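Long-range contacts in 11R-lipoxygenase (Gersemia fruticosa, PDB 3VF1), which probably acts as a calcium-regulated, non-heme iron dioxygenase that adds molecular oxygen to polyunsaturated fatty acids: residues D48-S53 against V78-I83; S202-G207 against V629-T634; P277-V282 against Y352-E357. All blocks are in the same frame, centred on the assembly; numbering follows the deposited sequence.

Contact 1 (D48-S53 against V78-I83); sequences DGAETS and VDVGEI
Thr52 and Val80 meet through branches set by their first torsions. At Thr52 (chi1 82°) OG1 lies between the backbone N and the carbonyl carbon, which leaves the methyl CG2 beside the backbone N and facing the other loop. At Val80 (chi1 -55°) CG1 likewise stands beside its own N, anti to the carbonyl carbon, and the two side chains cross obliquely. CG1 falls implausibly close to the carbonyl O of Ala50, so the exact rotation of the valine is doubtful. Thr52 CG2 and Val80 CG1 are modelled only 3.2 Å apart, a distance that shares this doubt; the same CG2 also lies near the carbonyl O of Val78. The methyl of Ala50 packs on Val80: CB lies 3.8 Å from Val80 CA and 4.2 Å from Val80 CB. These loops belong to the PLAT domain, a C2-like beta sandwich. Residues 48-53 join strands 40-46 and 55-57 of one sheet, whereas 78-82 cross from strand 70-77 of the other sheet to strand 83-90, beside 40-46. The apolar touch therefore sits where a link between the sheets passes a link within one of them. Polar groups are held on each side separately. Thr52 OG1 donates to Ser53 O at 3.2 Å from above the carbonyl plane, 42° out of it, and has a weak second partner in Leu44 N. Tyr22, from strand 20-28, bonds through its hydroxyl to Val78 O and more weakly to Val80 N, and also touches the Thr52 side chain. Farther along the loop, Gly81 N makes a short but bent, weak bond of 2.6 Å to Asp79 OD1. With a positive phi, Gly81 takes a backbone shape in which a side chain would collide with the preceding carbonyl O.

Contact 2 (S202-G207 against V629-T634); sequences SLFRVG and VNALTT
Ala631 presents its methyl to Leu203 and Phe204 near the C-terminal end of helix 619-632, a loop-on-helix packing in the lipoxygenase catalytic domain, close to the iron. The tight part lies on the buried side. Ala631 CB comes to 3.5 Å from the carbonyl O of Leu203 and sits at the edge of the Phe204 ring, near its plane, 4.0 Å from CD1. Phe204 and Leu632 cross at about a right angle, with the methyl Leu632 CD2 3.9 Å from Phe204 CZ and equally near CE1. Ile431 and Leu434 of helix 428-438 also pack on this phenylalanine. Behind Leu632 stands the metal: its side chain is about 5 Å from the iron(II) ion at the nearest atoms, and its carbonyl O accepts a bond from ND2 of Asn579, an iron ligand that it thereby probably helps to orient. Leu203 and Thr634, both only partly buried, make the more exposed side, which has fewer contacts between side chains. Leu203 carries CG between two staggered positions (chi1 -140°), 4.1 Å from Ala631 CB. Its CD2 meets Thr634 tip to tip, 3.5 Å from OG1, a touch of methyl against hydroxyl without a polar bond. Leu203 also packs on Ile698, the C-terminal residue and another iron ligand. The threonine hydroxyl is occupied within its own chain turn: Thr634 OG1 donates to Ala631 O at 2.7 Å, tilted 23° from the carbonyl plane and on the same face as the bond from Thr634 N.

Contact 3 (P277-V282 against Y352-E357); sequences PENFPV and YQQPGE
Asn279 and Gln353 supply the polar part of this surface contact. The chi1 of Asn279 (58°) sets CG between the backbone N and the carbonyl carbon, and ND2 reaches Gln353 O at 3.0 Å, standing well above that carbonyl plane. A second, weak bond runs from ND2 to Gln353 OE1 at 3.2 Å. The two amide planes are 54° apart, and the glutamine NE2 donates to Thr331 O and Asp310 OD1. Gln350 NE2 bridges the loops as well, bonding to both Asn279 O and Tyr352 O. The apolar part is proline on proline: Pro355 CG lies 3.8 Å from Pro281 CD. Pro355 CD also sits 4.0 Å from Asn279 CB. Backbone turns present Asn279 and Pro281: a type I beta turn from Pro277 to Phe280 and an inverse gamma turn centred on Pro281. The contact joins the loop after strand 271-272, at one margin of a five-stranded antiparallel sheet, to the loop entering strand 361-362 at the other margin. An alanine in place of Asn279 would probably leave Gln353 O and OE1 without this shared donor. With one NH2 group serving two acceptors, the backbone carbonyl probably carries most of this link, and the bent bond to OE1, whose amide is held by Thr331 and Asp310, adds a weaker one.

Overall arrangement
From the N terminus, contact 1 comes first and closes a short loop wholly within the PLAT beta sandwich, bringing together loops on either side of strands 55-57 and 70-77. The chain then enters the catalytic domain, where residues 202-207 open contact 2, completed more than 400 residues later by 629-634 beside the iron. Contact 3 opens and closes within that long span, pinning two loops of the antiparallel sheet formed by strands 271-272 to 361-362. No two contacts cross or touch. Contacts 1 and 3 lie on opposite sides of the chain's centre, about 77 Å apart between centres, while the centres of contacts 2 and 3 are about 39 Å apart.

Contact 1 (D48-S53 against V78-I83)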
loop_
_atom_site.group_PDB
_atom_site.type_symbol
_atom_site.label_atom_id
_atom_site.label_comp_id
_atom_site.label_asym_id
_atom_site.label_seq_id
_atom_site.Cartn_x
_atom_site.Cartn_y
_atom_site.Cartn_z
ATOM N N ASP A 48 32.948 4.772 -24.797
ATOM C CA ASP A 48 34.097 5.669 -24.735
ATOM C C ASP A 48 33.785 7.069 -25.265
ATOM O O ASP A 48 34.697 7.832 -25.584
ATOM C CB ASP A 48 35.275 5.065 -25.502
ATOM C CG ASP A 48 35.783 3.781 -24.870
ATOM O OD1 ASP A 48 36.614 3.861 -23.941
ATOM O OD2 ASP A 48 35.352 2.690 -25.302
ATOM N N GLY A 49 32.500 7.401 -25.357
ATOM C CA GLY A 49 32.086 8.752 -25.699
ATOM C C GLY A 49 31.724 8.955 -27.158
ATOM O O GLY A 49 31.061 9.932 -27.505
ATOM N N ALA A 50 32.157 8.039 -28.017
ATOM C CA ALA A 50 31.886 8.150 -29.446
ATOM C C ALA A 50 30.384 8.081 -29.709
ATOM O O ALA A 50 29.774 7.026 -29.559
ATOM C CB ALA A 50 32.607 7.046 -30.201
ATOM N N GLU A 51 29.793 9.207 -30.099
ATOM C CA GLU A 51 28.358 9.261 -30.368
ATOM C C GLU A 51 28.070 9.487 -31.851
ATOM O O GLU A 51 28.877 10.079 -32.569
ATOM C CB GLU A 51 27.688 10.352 -29.525
ATOM C CG GLU A 51 28.203 11.759 -29.788
ATOM C CD GLU A 51 27.521 12.798 -28.919
ATOM O OE1 GLU A 51 27.885 13.990 -29.014
ATOM O OE2 GLU A 51 26.620 12.421 -28.139
ATOM N N THR A 52 26.911 9.012 -32.298
ATOM C CA THR A 52 26.529 9.092 -33.703
ATOM C C THR A 52 25.668 10.325 -33.955
ATOM O O THR A 52 25.643 11.252 -33.145
ATOM C CB THR A 52 25.727 7.851 -34.137
ATOM O OG1 THR A 52 24.354 8.006 -33.755
ATOM C CG2 THR A 52 26.292 6.594 -33.500
ATOM N N SER A 53 24.962 10.329 -35.083
ATOM C CA SER A 53 24.056 11.420 -35.416
ATOM C C SER A 53 22.607 10.981 -35.227
ATOM O O SER A 53 22.287 9.796 -35.329
ATOM C CB SER A 53 24.283 11.886 -36.855
ATOM O OG SER A 53 23.486 13.020 -37.155
ATOM N N VAL A 78 28.322 6.807 -37.797
ATOM C CA VAL A 78 29.626 6.739 -37.146
ATOM C C VAL A 78 29.667 5.613 -36.120
ATOM O O VAL A 78 28.793 5.517 -35.261
ATOM C CB VAL A 78 29.962 8.071 -36.441
ATOM C CG1 VAL A 78 31.186 7.914 -35.545
ATOM C CG2 VAL A 78 30.182 9.175 -37.465
ATOM N N ASP A 79 30.683 4.762 -36.213
ATOM C CA ASP A 79 30.839 3.661 -35.270
ATOM C C ASP A 79 31.151 4.189 -33.874
ATOM O O ASP A 79 31.893 5.159 -33.719
ATOM C CB ASP A 79 31.947 2.713 -35.728
ATOM C CG ASP A 79 32.054 1.474 -34.858
ATOM O OD1 ASP A 79 31.861 1.583 -33.631
ATOM O OD2 ASP A 79 32.329 0.385 -35.404
ATOM N N VAL A 80 30.579 3.541 -32.864
ATOM C CA VAL A 80 30.754 3.969 -31.479
ATOM C C VAL A 80 31.354 2.873 -30.596
ATOM O O VAL A 80 31.807 3.145 -29.483
ATOM C CB VAL A 80 29.411 4.413 -30.869
ATOM C CG1 VAL A 80 28.776 5.504 -31.724
ATOM C CG2 VAL A 80 28.470 3.226 -30.723
ATOM N N GLY A 81 31.357 1.641 -31.093
ATOM C CA GLY A 81 31.875 0.512 -30.340
ATOM C C GLY A 81 30.778 -0.153 -29.534
ATOM O O GLY A 81 29.826 -0.684 -30.104
ATOM N N GLU A 82 30.911 -0.136 -28.211
ATOM C CA GLU A 82 29.857 -0.639 -27.333
ATOM C C GLU A 82 28.927 0.496 -26.932
ATOM O O GLU A 82 29.373 1.519 -26.417
ATOM C CB GLU A 82 30.448 -1.285 -26.080
ATOM C CG GLU A 82 31.145 -2.610 -26.332
ATOM C CD GLU A 82 31.170 -3.497 -25.102
ATOM O OE1 GLU A 82 31.422 -2.975 -23.995
ATOM O OE2 GLU A 82 30.930 -4.716 -25.242
ATOM N N ILE A 83 27.631 0.309 -27.166
ATOM C CA ILE A 83 26.651 1.344 -26.869
ATOM C C ILE A 83 26.324 1.332 -25.380
ATOM O O ILE A 83 25.824 0.339 -24.851
ATOM C CB ILE A 83 25.350 1.150 -27.669
ATOM C CG1 ILE A 83 25.659 0.825 -29.134
ATOM C CG2 ILE A 83 24.488 2.403 -27.574
ATOM C CD1 ILE A 83 24.440 0.476 -29.953
#

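Contact 2 (S202-G207 against V629-T634)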
loop_
_atom_site.group_PDB
_atom_site.type_symbol
_atom_site.label_atom_id
_atom_site.label_comp_id
_atom_site.label_asym_id
_atom_site.label_seq_id
_atom_site.Cartn_x
_atom_site.Cartn_y
_atom_site.Cartn_z
ATOM N N SER A 202 -11.385 9.286 -11.402
ATOM C CA SER A 202 -12.767 9.545 -11.004
ATOM C C SER A 202 -13.402 8.315 -10.363
ATOM O O SER A 202 -14.505 7.917 -10.731
ATOM C CB SER A 202 -13.593 9.975 -12.217
ATOM O OG SER A 202 -13.658 8.945 -13.189
ATOM N N LEU A 203 -12.705 7.725 -9.397
ATOM C CA LEU A 203 -13.150 6.473 -8.796
ATOM C C LEU A 203 -13.703 6.666 -7.386
ATOM O O LEU A 203 -14.517 5.867 -6.920
ATOM C CB LEU A 203 -11.991 5.473 -8.766
ATOM C CG LEU A 203 -12.324 4.017 -9.103
ATOM C CD1 LEU A 203 -12.842 3.893 -10.529
ATOM C CD2 LEU A 203 -11.100 3.137 -8.903
ATOM N N PHE A 204 -13.263 7.724 -6.709
ATOM C CA PHE A 204 -13.662 7.959 -5.324
ATOM C C PHE A 204 -14.782 8.988 -5.203
ATOM O O PHE A 204 -15.129 9.409 -4.099
ATOM C CB PHE A 204 -12.457 8.399 -4.495
ATOM C CG PHE A 204 -11.305 7.437 -4.549
ATOM C CD1 PHE A 204 -11.509 6.106 -4.884
ATOM C CD2 PHE A 204 -10.019 7.862 -4.271
ATOM C CE1 PHE A 204 -10.451 5.220 -4.936
ATOM C CE2 PHE A 204 -8.956 6.980 -4.323
ATOM C CZ PHE A 204 -9.173 5.657 -4.656
ATOM N N ARG A 205 -15.342 9.397 -6.335
ATOM C CA ARG A 205 -16.526 10.240 -6.319
ATOM C C ARG A 205 -17.724 9.336 -6.066
ATOM O O ARG A 205 -17.877 8.306 -6.721
ATOM C CB ARG A 205 -16.685 10.987 -7.645
ATOM C CG ARG A 205 -17.226 10.133 -8.781
ATOM C CD ARG A 205 -17.191 10.882 -10.101
ATOM N NE ARG A 205 -18.164 10.355 -11.055
ATOM C CZ ARG A 205 -18.282 10.765 -12.314
ATOM N NH1 ARG A 205 -17.481 11.710 -12.793
ATOM N NH2 ARG A 205 -19.203 10.225 -13.098
ATOM N N VAL A 206 -18.562 9.710 -5.106
ATOM C CA VAL A 206 -19.688 8.869 -4.720
ATOM C C VAL A 206 -21.008 9.585 -4.981
ATOM O O VAL A 206 -21.766 9.874 -4.055
ATOM C CB VAL A 206 -19.609 8.470 -3.236
ATOM C CG1 VAL A 206 -20.574 7.335 -2.952
ATOM C CG2 VAL A 206 -18.189 8.067 -2.868
ATOM N N GLY A 207 -21.271 9.867 -6.252
ATOM C CA GLY A 207 -22.500 10.530 -6.646
ATOM C C GLY A 207 -23.582 9.538 -7.020
ATOM O O GLY A 207 -23.431 8.332 -6.827
ATOM N N VAL A 629 -15.424 1.110 -0.786
ATOM C CA VAL A 629 -14.681 -0.135 -0.621
ATOM C C VAL A 629 -14.550 -0.874 -1.949
ATOM O O VAL A 629 -13.524 -1.490 -2.227
ATOM C CB VAL A 629 -15.354 -1.061 0.409
ATOM C CG1 VAL A 629 -14.767 -2.467 0.333
ATOM C CG2 VAL A 629 -15.197 -0.493 1.807
ATOM N N ASN A 630 -15.593 -0.810 -2.768
ATOM C CA ASN A 630 -15.562 -1.436 -4.080
ATOM C C ASN A 630 -14.519 -0.769 -4.971
ATOM O O ASN A 630 -13.884 -1.423 -5.798
ATOM C CB ASN A 630 -16.942 -1.366 -4.736
ATOM C CG ASN A 630 -16.976 -2.036 -6.094
ATOM O OD1 ASN A 630 -16.948 -3.264 -6.192
ATOM N ND2 ASN A 630 -17.049 -1.233 -7.153
ATOM N N ALA A 631 -14.340 0.536 -4.786
ATOM C CA ALA A 631 -13.355 1.293 -5.549
ATOM C C ALA A 631 -11.936 1.023 -5.053
ATOM O O ALA A 631 -11.027 0.810 -5.853
ATOM C CB ALA A 631 -13.663 2.779 -5.474
ATOM N N LEU A 632 -11.752 1.029 -3.737
ATOM C CA LEU A 632 -10.434 0.814 -3.147
ATOM C C LEU A 632 -9.865 -0.558 -3.500
ATOM O O LEU A 632 -8.650 -0.743 -3.504
ATOM C CB LEU A 632 -10.495 0.967 -1.626
ATOM C CG LEU A 632 -10.810 2.365 -1.088
ATOM C CD1 LEU A 632 -10.921 2.333 0.428
ATOM C CD2 LEU A 632 -9.755 3.372 -1.520
ATOM N N THR A 633 -10.739 -1.517 -3.795
ATOM C CA THR A 633 -10.300 -2.873 -4.119
ATOM C C THR A 633 -10.263 -3.114 -5.626
ATOM O O THR A 633 -10.310 -4.258 -6.078
ATOM C CB THR A 633 -11.210 -3.942 -3.468
ATOM O OG1 THR A 633 -12.535 -3.851 -4.007
ATOM C CG2 THR A 633 -11.255 -3.766 -1.957
ATOM N N THR A 634 -10.171 -2.037 -6.400
ATOM C CA THR A 634 -10.112 -2.145 -7.854
ATOM C C THR A 634 -8.784 -2.739 -8.311
ATOM O O THR A 634 -7.717 -2.210 -8.001
ATOM C CB THR A 634 -10.284 -0.769 -8.529
ATOM O OG1 THR A 634 -11.582 -0.239 -8.229
ATOM C CG2 THR A 634 -10.132 -0.889 -10.040
#

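Contact 3 (P277-V282 against Y352-E357)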
loop_
_atom_site.group_PDB
_atom_site.type_symbol
_atom_site.label_atom_id
_atom_site.label_comp_id
_atom_site.label_asym_id
_atom_site.label_seq_id
_atom_site.Cartn_x
_atom_site.Cartn_y
_atom_site.Cartn_z
ATOM N N PRO A 277 -4.741 -2.568 32.418
ATOM C CA PRO A 277 -4.602 -1.138 32.711
ATOM C C PRO A 277 -5.441 -0.770 33.929
ATOM O O PRO A 277 -6.524 -1.326 34.106
ATOM C CB PRO A 277 -5.159 -0.463 31.455
ATOM C CG PRO A 277 -5.030 -1.483 30.378
ATOM C CD PRO A 277 -5.206 -2.813 31.043
ATOM N N GLU A 278 -4.950 0.149 34.752
ATOM C CA GLU A 278 -5.664 0.541 35.963
ATOM C C GLU A 278 -7.061 1.081 35.650
ATOM O O GLU A 278 -7.962 1.007 36.484
ATOM C CB GLU A 278 -4.862 1.586 36.739
ATOM C CG GLU A 278 -4.633 2.888 35.985
ATOM C CD GLU A 278 -3.721 3.838 36.738
ATOM O OE1 GLU A 278 -3.478 4.957 36.237
ATOM O OE2 GLU A 278 -3.245 3.464 37.832
ATOM N N ASN A 279 -7.236 1.613 34.445
ATOM C CA ASN A 279 -8.515 2.185 34.037
ATOM C C ASN A 279 -9.432 1.172 33.348
ATOM O O ASN A 279 -10.412 1.549 32.707
ATOM C CB ASN A 279 -8.291 3.386 33.114
ATOM C CG ASN A 279 -7.493 3.029 31.875
ATOM O OD1 ASN A 279 -6.496 2.313 31.951
ATOM N ND2 ASN A 279 -7.934 3.522 30.723
ATOM N N PHE A 280 -9.109 -0.112 33.482
ATOM C CA PHE A 280 -9.913 -1.174 32.889
ATOM C C PHE A 280 -10.131 -2.260 33.939
ATOM O O PHE A 280 -9.610 -3.367 33.813
ATOM C CB PHE A 280 -9.194 -1.751 31.667
ATOM C CG PHE A 280 -10.064 -2.608 30.781
ATOM C CD1 PHE A 280 -11.444 -2.592 30.888
ATOM C CD2 PHE A 280 -9.485 -3.438 29.832
ATOM C CE1 PHE A 280 -12.227 -3.383 30.064
ATOM C CE2 PHE A 280 -10.263 -4.229 29.011
ATOM C CZ PHE A 280 -11.634 -4.200 29.127
ATOM N N PRO A 281 -10.907 -1.940 34.985
ATOM C CA PRO A 281 -11.067 -2.794 36.167
ATOM C C PRO A 281 -11.944 -4.025 35.932
ATOM O O PRO A 281 -13.028 -4.126 36.505
ATOM C CB PRO A 281 -11.727 -1.853 37.177
ATOM C CG PRO A 281 -12.527 -0.922 36.337
ATOM C CD PRO A 281 -11.725 -0.717 35.077
ATOM N N VAL A 282 -11.472 -4.950 35.103
ATOM C CA VAL A 282 -12.185 -6.200 34.866
ATOM C C VAL A 282 -11.959 -7.155 36.030
ATOM O O VAL A 282 -10.825 -7.512 36.337
ATOM C CB VAL A 282 -11.717 -6.880 33.565
ATOM C CG1 VAL A 282 -12.360 -8.253 33.418
ATOM C CG2 VAL A 282 -12.035 -6.005 32.360
ATOM N N TYR A 352 -15.469 3.579 27.053
ATOM C CA TYR A 352 -14.622 4.755 27.242
ATOM C C TYR A 352 -13.444 4.431 28.155
ATOM O O TYR A 352 -13.515 3.510 28.968
ATOM C CB TYR A 352 -15.429 5.922 27.818
ATOM C CG TYR A 352 -16.484 6.476 26.882
ATOM C CD1 TYR A 352 -16.152 7.395 25.891
ATOM C CD2 TYR A 352 -17.816 6.096 27.000
ATOM C CE1 TYR A 352 -17.118 7.912 25.039
ATOM C CE2 TYR A 352 -18.786 6.607 26.154
ATOM C CZ TYR A 352 -18.431 7.513 25.177
ATOM O OH TYR A 352 -19.400 8.021 24.341
ATOM N N GLN A 353 -12.369 5.201 28.024
ATOM C CA GLN A 353 -11.129 4.933 28.746
ATOM C C GLN A 353 -11.313 4.977 30.262
ATOM O O GLN A 353 -10.869 4.077 30.975
ATOM C CB GLN A 353 -10.047 5.936 28.331
ATOM C CG GLN A 353 -9.444 5.670 26.961
ATOM C CD GLN A 353 -8.549 4.447 26.945
ATOM O OE1 GLN A 353 -7.582 4.364 27.703
ATOM N NE2 GLN A 353 -8.871 3.487 26.084
ATOM N N GLN A 354 -11.973 6.024 30.749
ATOM C CA GLN A 354 -12.100 6.243 32.188
ATOM C C GLN A 354 -13.376 5.625 32.750
ATOM O O GLN A 354 -14.475 5.951 32.303
ATOM C CB GLN A 354 -12.072 7.742 32.491
ATOM C CG GLN A 354 -10.756 8.410 32.126
ATOM C CD GLN A 354 -9.582 7.828 32.890
ATOM O OE1 GLN A 354 -9.686 7.532 34.083
ATOM N NE2 GLN A 354 -8.456 7.655 32.205
ATOM N N PRO A 355 -13.235 4.731 33.744
ATOM C CA PRO A 355 -14.396 4.082 34.367
ATOM C C PRO A 355 -15.349 5.089 35.007
ATOM O O PRO A 355 -14.897 6.094 35.554
ATOM C CB PRO A 355 -13.768 3.192 35.446
ATOM C CG PRO A 355 -12.351 3.013 35.033
ATOM C CD PRO A 355 -11.967 4.277 34.340
ATOM N N GLY A 356 -16.648 4.817 34.939
ATOM C CA GLY A 356 -17.647 5.712 35.495
ATOM C C GLY A 356 -19.005 5.046 35.600
ATOM O O GLY A 356 -19.159 3.875 35.251
ATOM N N GLU A 357 -19.996 5.795 36.075
ATOM C CA GLU A 357 -21.341 5.257 36.254
ATOM C C GLU A 357 -22.012 4.975 34.911
ATOM O O GLU A 357 -22.811 4.046 34.791
ATOM C CB GLU A 357 -22.203 6.215 37.081
ATOM C CG GLU A 357 -22.463 7.560 36.421
ATOM C CD GLU A 357 -23.441 8.414 37.210
ATOM O OE1 GLU A 357 -24.145 7.861 38.083
ATOM O OE2 GLU A 357 -23.506 9.637 36.960
#